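Local coordinates for protein gluconate kinase (Lactobacillus acidophilus, PDB 3GBT) that probably phosphorylates gluconate with ATP, as a gluconokinase of the FGGY carbohydrate kinase family, at residues Y241-G246 with Q427-L432; L257-S262 with G401-S406; G375-L380 with Q411-I416. All blocks are in the same frame, centred on the assembly; numbering follows the deposited sequence.

Contact 1. Residues Y241-G246 with Q427-L432; sequences YLSTIG and QQSGTL
Gly246, just after helix 239-245, and Ser429, at the start of helix 429-441, bring the two chains almost backbone to backbone: their CA atoms lie 4.1 Å apart, far closer than ordinary side chains would permit. Glycine suits this place because any beta carbon on Gly246 would run into Ser429 O. In its absence the main chain itself supplies the contact, a CA-H...O interaction from Gly246 CA to Ser429 O at 3.5 Å, with an angle of 155° at the hydrogen. A second near approach, 4.6 Å between Ser243 CA and Gly430 CA, rests on the bare backbone of another glycine. Small residues on both sides therefore set the spacing.

Ser429 is the one side chain aimed straight across. With chi1 at 46°, its OG stands between its own backbone N and carbonyl carbon and comes to rest against Ser243 CA at 3.3 Å, while its CB touches Ser243 O at 3.4 Å. The two serine hydroxyls are 3.3 Å apart, Ser243 OG to Ser429 OG, which makes at most a weak hydrogen bond, since the Ser243 proton can also turn to Asp239 O one helical turn earlier. Serine fits here as a residue small enough for a crossing this tight yet polar enough to sit among backbone oxygens. Leu242 flanks the serines, its CB lying against Gly430 O at 3.9 Å.

Further along helix 429-441, Leu242 packs on Ala433 and Leu437. The pairing is consistent with the close-set connecting helices between the lobes of the actin-like fold. Tyr241 reaches Ile268 of strand 263-269 and Leu291 of strand 289-296, whereas Thr431 OG1 bonds Tyr21 OH of strand 15-22, so the crossing sits between the two large sheets of the kinase.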
loop_
_atom_site.group_PDB
_atom_site.type_symbol
_atom_site.label_atom_id
_atom_site.label_comp_id
_atom_site.label_asym_id
_atom_site.label_seq_id
_atom_site.Cartn_x
_atom_site.Cartn_y
_atom_site.Cartn_z
ATOM N N TYR A 241 3.889 4.088 -3.272
ATOM C CA TYR A 241 4.934 5.062 -3.498
ATOM C C TYR A 241 4.464 6.444 -3.070
ATOM O O TYR A 241 5.182 7.154 -2.381
ATOM C CB TYR A 241 5.337 5.083 -4.968
ATOM C CG TYR A 241 6.291 6.198 -5.288
ATOM C CD1 TYR A 241 7.614 6.118 -4.905
ATOM C CD2 TYR A 241 5.870 7.328 -5.967
ATOM C CE1 TYR A 241 8.502 7.123 -5.182
ATOM C CE2 TYR A 241 6.754 8.347 -6.254
ATOM C CZ TYR A 241 8.072 8.235 -5.855
ATOM O OH TYR A 241 8.969 9.236 -6.116
ATOM N N LEU A 242 3.255 6.823 -3.469
ATOM C CA LEU A 242 2.783 8.189 -3.252
ATOM C C LEU A 242 2.538 8.460 -1.771
ATOM O O LEU A 242 2.749 9.571 -1.281
ATOM C CB LEU A 242 1.520 8.463 -4.074
ATOM C CG LEU A 242 1.788 8.606 -5.576
ATOM C CD1 LEU A 242 0.501 8.743 -6.397
ATOM C CD2 LEU A 242 2.730 9.775 -5.816
ATOM N N SER A 243 2.093 7.440 -1.055
ATOM C CA SER A 243 1.855 7.590 0.365
ATOM C C SER A 243 3.173 7.796 1.103
ATOM O O SER A 243 3.206 8.453 2.143
ATOM C CB SER A 243 1.106 6.377 0.917
ATOM O OG SER A 243 -0.258 6.440 0.525
ATOM N N THR A 244 4.257 7.247 0.563
ATOM C CA THR A 244 5.565 7.404 1.183
ATOM C C THR A 244 6.140 8.798 0.920
ATOM O O THR A 244 6.538 9.499 1.854
ATOM C CB THR A 244 6.548 6.346 0.679
ATOM O OG1 THR A 244 5.993 5.042 0.890
ATOM C CG2 THR A 244 7.879 6.474 1.395
ATOM N N ILE A 245 6.183 9.215 -0.345
ATOM C CA ILE A 245 6.625 10.580 -0.621
ATOM C C ILE A 245 5.632 11.615 -0.087
ATOM O O ILE A 245 6.015 12.731 0.219
ATOM C CB ILE A 245 6.952 10.826 -2.113
ATOM C CG1 ILE A 245 5.678 10.925 -2.944
ATOM C CG2 ILE A 245 7.860 9.727 -2.640
ATOM C CD1 ILE A 245 5.909 11.316 -4.406
ATOM N N GLY A 246 4.369 11.233 0.059
ATOM C CA GLY A 246 3.365 12.132 0.606
ATOM C C GLY A 246 3.455 12.410 2.105
ATOM O O GLY A 246 2.761 13.294 2.627
ATOM N N GLN A 427 -3.172 13.351 6.510
ATOM C CA GLN A 427 -3.287 11.899 6.445
ATOM C C GLN A 427 -3.368 11.397 5.013
ATOM O O GLN A 427 -2.900 10.298 4.709
ATOM C CB GLN A 427 -4.510 11.410 7.231
ATOM C CG GLN A 427 -4.441 11.675 8.722
ATOM C CD GLN A 427 -3.226 11.048 9.364
ATOM O OE1 GLN A 427 -2.309 11.749 9.804
ATOM N NE2 GLN A 427 -3.206 9.721 9.419
ATOM N N GLN A 428 -3.967 12.207 4.143
ATOM C CA GLN A 428 -4.152 11.860 2.738
ATOM C C GLN A 428 -2.886 12.060 1.911
ATOM O O GLN A 428 -2.846 12.891 1.006
ATOM C CB GLN A 428 -5.305 12.671 2.151
ATOM C CG GLN A 428 -6.615 12.431 2.877
ATOM C CD GLN A 428 -6.955 10.946 2.985
ATOM O OE1 GLN A 428 -6.792 10.184 2.025
ATOM N NE2 GLN A 428 -7.435 10.528 4.158
ATOM N N SER A 429 -1.864 11.275 2.221
ATOM C CA SER A 429 -0.575 11.379 1.563
ATOM C C SER A 429 -0.623 11.098 0.055
ATOM O O SER A 429 0.149 11.670 -0.722
ATOM C CB SER A 429 0.389 10.411 2.223
ATOM O OG SER A 429 -0.237 9.157 2.386
ATOM N N GLY A 430 -1.507 10.220 -0.365
ATOM C CA GLY A 430 -1.584 9.798 -1.728
ATOM C C GLY A 430 -2.041 10.837 -2.708
ATOM O O GLY A 430 -1.399 11.050 -3.682
ATOM N N THR A 431 -3.151 11.481 -2.425
ATOM C CA THR A 431 -3.639 12.553 -3.256
ATOM C C THR A 431 -2.770 13.769 -3.192
ATOM O O THR A 431 -2.671 14.460 -4.136
ATOM C CB THR A 431 -5.067 12.946 -2.932
ATOM O OG1 THR A 431 -5.253 13.007 -1.541
ATOM C CG2 THR A 431 -5.978 11.953 -3.450
ATOM N N LEU A 432 -2.143 14.004 -2.061
ATOM C CA LEU A 432 -1.210 15.083 -1.892
ATOM C C LEU A 432 0.001 14.888 -2.772
ATOM O O LEU A 432 0.339 15.757 -3.517
ATOM C CB LEU A 432 -0.844 15.236 -0.425
ATOM C CG LEU A 432 0.446 15.662 0.249
ATOM C CD1 LEU A 432 1.582 16.003 -0.576
ATOM C CD2 LEU A 432 0.247 16.607 1.342
#

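Contact 2. Residues L257-S262 with G401-S406; sequences LNVGTS and GGFLKS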
loop_
_atom_site.group_PDB
_atom_site.type_symbol
_atom_site.label_atom_id
_atom_site.label_comp_id
_atom_site.label_asym_id
_atom_site.label_seq_id
_atom_site.Cartn_x
_atom_site.Cartn_y
_atom_site.Cartn_z
ATOM N N LEU A 257 5.402 4.893 8.077
ATOM C CA LEU A 257 4.604 3.912 8.746
ATOM C C LEU A 257 3.207 4.435 8.686
ATOM O O LEU A 257 2.908 5.477 9.259
ATOM C CB LEU A 257 5.024 3.806 10.205
ATOM C CG LEU A 257 4.154 2.971 11.151
ATOM C CD1 LEU A 257 4.199 1.509 10.738
ATOM C CD2 LEU A 257 4.613 3.154 12.607
ATOM N N ASN A 258 2.347 3.708 7.992
ATOM C CA ASN A 258 0.935 3.993 8.033
ATOM C C ASN A 258 0.199 2.805 8.620
ATOM O O ASN A 258 0.425 1.663 8.199
ATOM C CB ASN A 258 0.395 4.249 6.632
ATOM C CG ASN A 258 -1.088 4.535 6.640
ATOM O OD1 ASN A 258 -1.522 5.602 7.071
ATOM N ND2 ASN A 258 -1.876 3.577 6.187
ATOM N N VAL A 259 -0.684 3.064 9.580
ATOM C CA VAL A 259 -1.476 1.989 10.164
ATOM C C VAL A 259 -2.930 2.375 10.373
ATOM O O VAL A 259 -3.253 3.231 11.201
ATOM C CB VAL A 259 -0.902 1.479 11.503
ATOM C CG1 VAL A 259 -1.633 0.237 11.916
ATOM C CG2 VAL A 259 0.584 1.180 11.388
ATOM N N GLY A 260 -3.805 1.731 9.611
ATOM C CA GLY A 260 -5.234 1.871 9.797
ATOM C C GLY A 260 -5.768 0.521 10.227
ATOM O O GLY A 260 -5.285 -0.064 11.203
ATOM N N THR A 261 -6.765 0.027 9.503
ATOM C CA THR A 261 -7.242 -1.329 9.698
ATOM C C THR A 261 -6.089 -2.298 9.469
ATOM O O THR A 261 -5.819 -3.173 10.284
ATOM C CB THR A 261 -8.358 -1.648 8.716
ATOM O OG1 THR A 261 -9.432 -0.732 8.937
ATOM C CG2 THR A 261 -8.858 -3.072 8.930
ATOM N N SER A 262 -5.418 -2.135 8.340
ATOM C CA SER A 262 -4.159 -2.802 8.109
ATOM C C SER A 262 -3.131 -1.687 8.095
ATOM O O SER A 262 -3.488 -0.523 8.286
ATOM C CB SER A 262 -4.193 -3.524 6.769
ATOM O OG SER A 262 -4.468 -2.597 5.733
ATOM N N GLY A 401 -2.335 7.138 9.944
ATOM C CA GLY A 401 -3.249 6.024 10.123
ATOM C C GLY A 401 -4.094 6.192 11.366
ATOM O O GLY A 401 -3.616 6.687 12.378
ATOM N N GLY A 402 -5.357 5.794 11.280
ATOM C CA GLY A 402 -6.266 5.889 12.406
ATOM C C GLY A 402 -5.833 5.084 13.618
ATOM O O GLY A 402 -6.191 5.421 14.747
ATOM N N PHE A 403 -5.073 4.014 13.406
ATOM C CA PHE A 403 -4.528 3.273 14.541
ATOM C C PHE A 403 -3.523 4.085 15.362
ATOM O O PHE A 403 -3.361 3.842 16.544
ATOM C CB PHE A 403 -3.891 1.952 14.111
ATOM C CG PHE A 403 -3.456 1.095 15.273
ATOM C CD1 PHE A 403 -4.388 0.619 16.180
ATOM C CD2 PHE A 403 -2.120 0.795 15.477
ATOM C CE1 PHE A 403 -4.001 -0.141 17.255
ATOM C CE2 PHE A 403 -1.728 0.023 16.560
ATOM C CZ PHE A 403 -2.668 -0.447 17.441
ATOM N N LEU A 404 -2.851 5.045 14.735
ATOM C CA LEU A 404 -1.831 5.848 15.414
ATOM C C LEU A 404 -2.421 7.167 15.906
ATOM O O LEU A 404 -1.703 8.146 16.104
ATOM C CB LEU A 404 -0.666 6.156 14.467
ATOM C CG LEU A 404 0.413 5.109 14.188
ATOM C CD1 LEU A 404 -0.069 3.698 14.467
ATOM C CD2 LEU A 404 0.946 5.251 12.764
ATOM N N LYS A 405 -3.730 7.203 16.088
ATOM C CA LYS A 405 -4.377 8.448 16.441
ATOM C C LYS A 405 -4.072 8.863 17.883
ATOM O O LYS A 405 -3.937 10.049 18.178
ATOM C CB LYS A 405 -5.876 8.322 16.205
ATOM C CG LYS A 405 -6.688 9.529 16.598
ATOM C CD LYS A 405 -8.123 9.109 16.957
ATOM C CE LYS A 405 -8.714 8.147 15.914
ATOM N NZ LYS A 405 -8.786 8.756 14.540
ATOM N N SER A 406 -3.946 7.889 18.777
ATOM C CA SER A 406 -3.783 8.166 20.204
ATOM C C SER A 406 -2.345 8.485 20.604
ATOM O O SER A 406 -1.404 7.913 20.059
ATOM C CB SER A 406 -4.274 6.968 21.029
ATOM O OG SER A 406 -3.342 5.898 20.969
#
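At the C-terminal ends of two central, parallel strands of the C-terminal sheet lies part of the nucleotide site, where the turn after strand 254-259, holding Thr261, meets the glycine loop after strand 396-400, holding Gly402; both residues bind ADP and ATP. The centre of the contact is Val259 O. It accepts a hydrogen bond from Phe403 N at 3.0 Å, bent to 141° at the hydrogen, with the donor tilted 23° from the carbonyl plane. The same oxygen meets Gly401 CA at 3.0 Å, an approach that only a glycine allows: a beta carbon on Gly401 would fall on Val259 O, and its backbone angles also demand glycine. The loop can thus wrap closely round the strand end.

Beneath this polar turn lies an apolar layer. Val259 has CG1 anti to its backbone N (chi1 -171°), which sets that methyl 3.6 Å from both Phe403 CB and CD2, the two side chains running side by side in the same direction. Leu404 comes in at about a right angle to Val259, with its CD1 3.8 Å from Val259 CB. The other branch, Leu404 CD2, extends to Leu257 CD2 at 4.2 Å. A branched leucine suits the place, since its two methyls span two strand residues on one side of the sheet. An alanine at Leu404 is likely to open a gap beside Val259 and Leu257, leaving their side chains without this apolar neighbour.

Gly260 is backbone-bonded to Gly300, another nucleotide-binding glycine, while Ser406 OG caps helix 407-417 at Val409 N. Paired strand ends with a Gly-Thr-Ser turn and a Gly-Gly loop are consistent with the phosphate and adenosine motifs of the actin-like ATPase fold.

Contact 3. Residues G375-L380 with Q411-I416; sequences GIIFNL and QLCANI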
loop_
_atom_site.group_PDB
_atom_site.type_symbol
_atom_site.label_atom_id
_atom_site.label_comp_id
_atom_site.label_asym_id
_atom_site.label_seq_id
_atom_site.Cartn_x
_atom_site.Cartn_y
_atom_site.Cartn_z
ATOM N N GLY A 375 1.895 -6.138 20.603
ATOM C CA GLY A 375 2.080 -7.159 19.584
ATOM C C GLY A 375 1.874 -6.578 18.190
ATOM O O GLY A 375 2.719 -6.712 17.307
ATOM N N ILE A 376 0.734 -5.930 17.988
ATOM C CA ILE A 376 0.497 -5.204 16.748
ATOM C C ILE A 376 1.716 -4.335 16.403
ATOM O O ILE A 376 2.233 -4.405 15.296
ATOM C CB ILE A 376 -0.768 -4.337 16.842
ATOM C CG1 ILE A 376 -2.005 -5.224 16.976
ATOM C CG2 ILE A 376 -0.875 -3.385 15.625
ATOM C CD1 ILE A 376 -3.262 -4.485 17.360
ATOM N N ILE A 377 2.195 -3.556 17.368
ATOM C CA ILE A 377 3.345 -2.691 17.134
ATOM C C ILE A 377 4.654 -3.438 16.932
ATOM O O ILE A 377 5.477 -3.034 16.117
ATOM C CB ILE A 377 3.525 -1.678 18.260
ATOM C CG1 ILE A 377 2.298 -0.775 18.331
ATOM C CG2 ILE A 377 4.755 -0.838 18.009
ATOM C CD1 ILE A 377 2.489 0.402 19.214
ATOM N N PHE A 378 4.850 -4.514 17.687
ATOM C CA PHE A 378 6.058 -5.323 17.584
ATOM C C PHE A 378 6.174 -5.921 16.192
ATOM O O PHE A 378 7.248 -5.977 15.623
ATOM C CB PHE A 378 6.036 -6.452 18.625
ATOM C CG PHE A 378 6.737 -6.119 19.921
ATOM C CD1 PHE A 378 7.923 -5.400 19.925
ATOM C CD2 PHE A 378 6.226 -6.559 21.130
ATOM C CE1 PHE A 378 8.568 -5.107 21.112
ATOM C CE2 PHE A 378 6.865 -6.280 22.320
ATOM C CZ PHE A 378 8.041 -5.551 22.314
ATOM N N ASN A 379 5.051 -6.387 15.662
ATOM C CA ASN A 379 4.974 -6.928 14.313
ATOM C C ASN A 379 5.360 -5.863 13.247
ATOM O O ASN A 379 6.119 -6.135 12.309
ATOM C CB ASN A 379 3.549 -7.444 14.094
ATOM C CG ASN A 379 3.372 -8.158 12.776
ATOM O OD1 ASN A 379 2.364 -7.978 12.103
ATOM N ND2 ASN A 379 4.345 -8.972 12.401
ATOM N N LEU A 380 4.842 -4.648 13.395
ATOM C CA LEU A 380 5.227 -3.562 12.492
ATOM C C LEU A 380 6.717 -3.268 12.614
ATOM O O LEU A 380 7.402 -3.033 11.622
ATOM C CB LEU A 380 4.414 -2.305 12.779
ATOM C CG LEU A 380 2.970 -2.405 12.284
ATOM C CD1 LEU A 380 2.070 -1.489 13.065
ATOM C CD2 LEU A 380 2.908 -2.100 10.794
ATOM N N GLN A 411 3.279 7.125 21.329
ATOM C CA GLN A 411 4.379 7.096 22.267
ATOM C C GLN A 411 4.950 5.680 22.341
ATOM O O GLN A 411 6.164 5.472 22.434
ATOM C CB GLN A 411 3.906 7.598 23.633
ATOM C CG GLN A 411 5.038 7.813 24.644
ATOM C CD GLN A 411 6.159 8.688 24.104
ATOM O OE1 GLN A 411 7.314 8.258 24.030
ATOM N NE2 GLN A 411 5.825 9.917 23.720
ATOM N N LEU A 412 4.050 4.713 22.252
ATOM C CA LEU A 412 4.413 3.307 22.301
ATOM C C LEU A 412 5.243 2.928 21.069
ATOM O O LEU A 412 6.188 2.137 21.158
ATOM C CB LEU A 412 3.146 2.454 22.396
ATOM C CG LEU A 412 3.305 1.209 23.249
ATOM C CD1 LEU A 412 4.204 0.219 22.544
ATOM C CD2 LEU A 412 3.908 1.617 24.579
ATOM N N CYS A 413 4.896 3.505 19.924
ATOM C CA CYS A 413 5.661 3.263 18.699
ATOM C C CYS A 413 7.062 3.813 18.828
ATOM O O CYS A 413 8.025 3.181 18.409
ATOM C CB CYS A 413 4.971 3.886 17.483
ATOM S SG CYS A 413 3.476 3.001 16.927
ATOM N N ALA A 414 7.177 5.006 19.397
ATOM C CA ALA A 414 8.483 5.603 19.607
ATOM C C ALA A 414 9.301 4.684 20.506
ATOM O O ALA A 414 10.434 4.309 20.178
ATOM C CB ALA A 414 8.340 6.978 20.229
ATOM N N ASN A 415 8.703 4.309 21.635
ATOM C CA ASN A 415 9.362 3.445 22.611
ATOM C C ASN A 415 9.774 2.073 22.057
ATOM O O ASN A 415 10.861 1.571 22.367
ATOM C CB ASN A 415 8.478 3.288 23.846
ATOM C CG ASN A 415 8.317 4.582 24.605
ATOM O OD1 ASN A 415 8.924 5.598 24.259
ATOM N ND2 ASN A 415 7.504 4.555 25.652
ATOM N N ILE A 416 8.923 1.468 21.235
ATOM C CA ILE A 416 9.283 0.206 20.589
ATOM C C ILE A 416 10.306 0.358 19.463
ATOM O O ILE A 416 11.328 -0.317 19.467
ATOM C CB ILE A 416 8.058 -0.545 20.091
ATOM C CG1 ILE A 416 7.250 -1.053 21.293
ATOM C CG2 ILE A 416 8.477 -1.690 19.157
ATOM C CD1 ILE A 416 6.014 -1.819 20.923
#
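Ile377 and Ile416 form the apolar heart of this helix pair, and the tightest touch is between their methyls, Ile377 CG2 to Ile416 CD1 at 3.3 Å. The two side chains cross obliquely. Ile416 is stretched out, its CG1 anti to its own carbonyl carbon (chi1 -69°) and CD1 continuing the chain, so that this methyl is driven in against Ile377 and rests also 3.6 Å from Ile377 CB. The longer branch of Ile377 leads to the preceding turn of the partner helix, where its CD1 is 3.8 Å from Leu412 CD1 and 3.6 Å from Cys413 SG. The thiol packs here as a compact, apolar neighbour. Beta-branched isoleucine suits both helices: Ile377 uses its two arms against different residues, while Ile416 brings both of its arms to Phe378 and CD1 to Ile377 as well.

The aromatic contact adds a second kind of interaction. Ile416 CD1 stands over one face of the Phe378 ring, 4.2 Å from its centroid and 15° off the ring normal, a CH-pi arrangement offset toward the rim. The other arm, Ile416 CG2, meets the ring at Phe378 CD1, 3.8 Å away. Ile416 is thereby wedged between consecutive residues of helix 365-388, with an aliphatic wall in Ile377 and a flat one in Phe378.

The segment axes cross at -48° and stay 10.1 Å apart, a spacing that full-sized aliphatic side chains fill. Helix 465-485 closes the interface off, with Tyr471 on Leu412 and Ile416 and Tyr478 against Phe378. Helix 407-417 links the adjacent parallel strands 396-400 and 421-424 in a beta-alpha-beta crossover, and its packing on helix 365-388 belongs to the helical layer over the sheet in the C-terminal, actin-like domain of FGGY kinases.

In the fold
Contacts 1 and 3 are buried helix pairs, yet they are built oppositely: glycines and serines bring backbones together in contact 1, while large aliphatic and aromatic residues hold the helices of contact 3 apart. Contact 2, only partly buried, mixes the two styles, with glycine and backbone bonding at the nucleotide-binding ends of the strands and an apolar layer below. That layer meets helix 365-388 on residues next to those of contact 3: Leu380 on Val259 and Leu257, Ile376 on Phe403. Helix 407-417 follows directly from the loop of contact 2. Contact 1 joins the N-terminal FGGY domain to the C-terminal one; contacts 2 and 3 lie within the C-terminal domain.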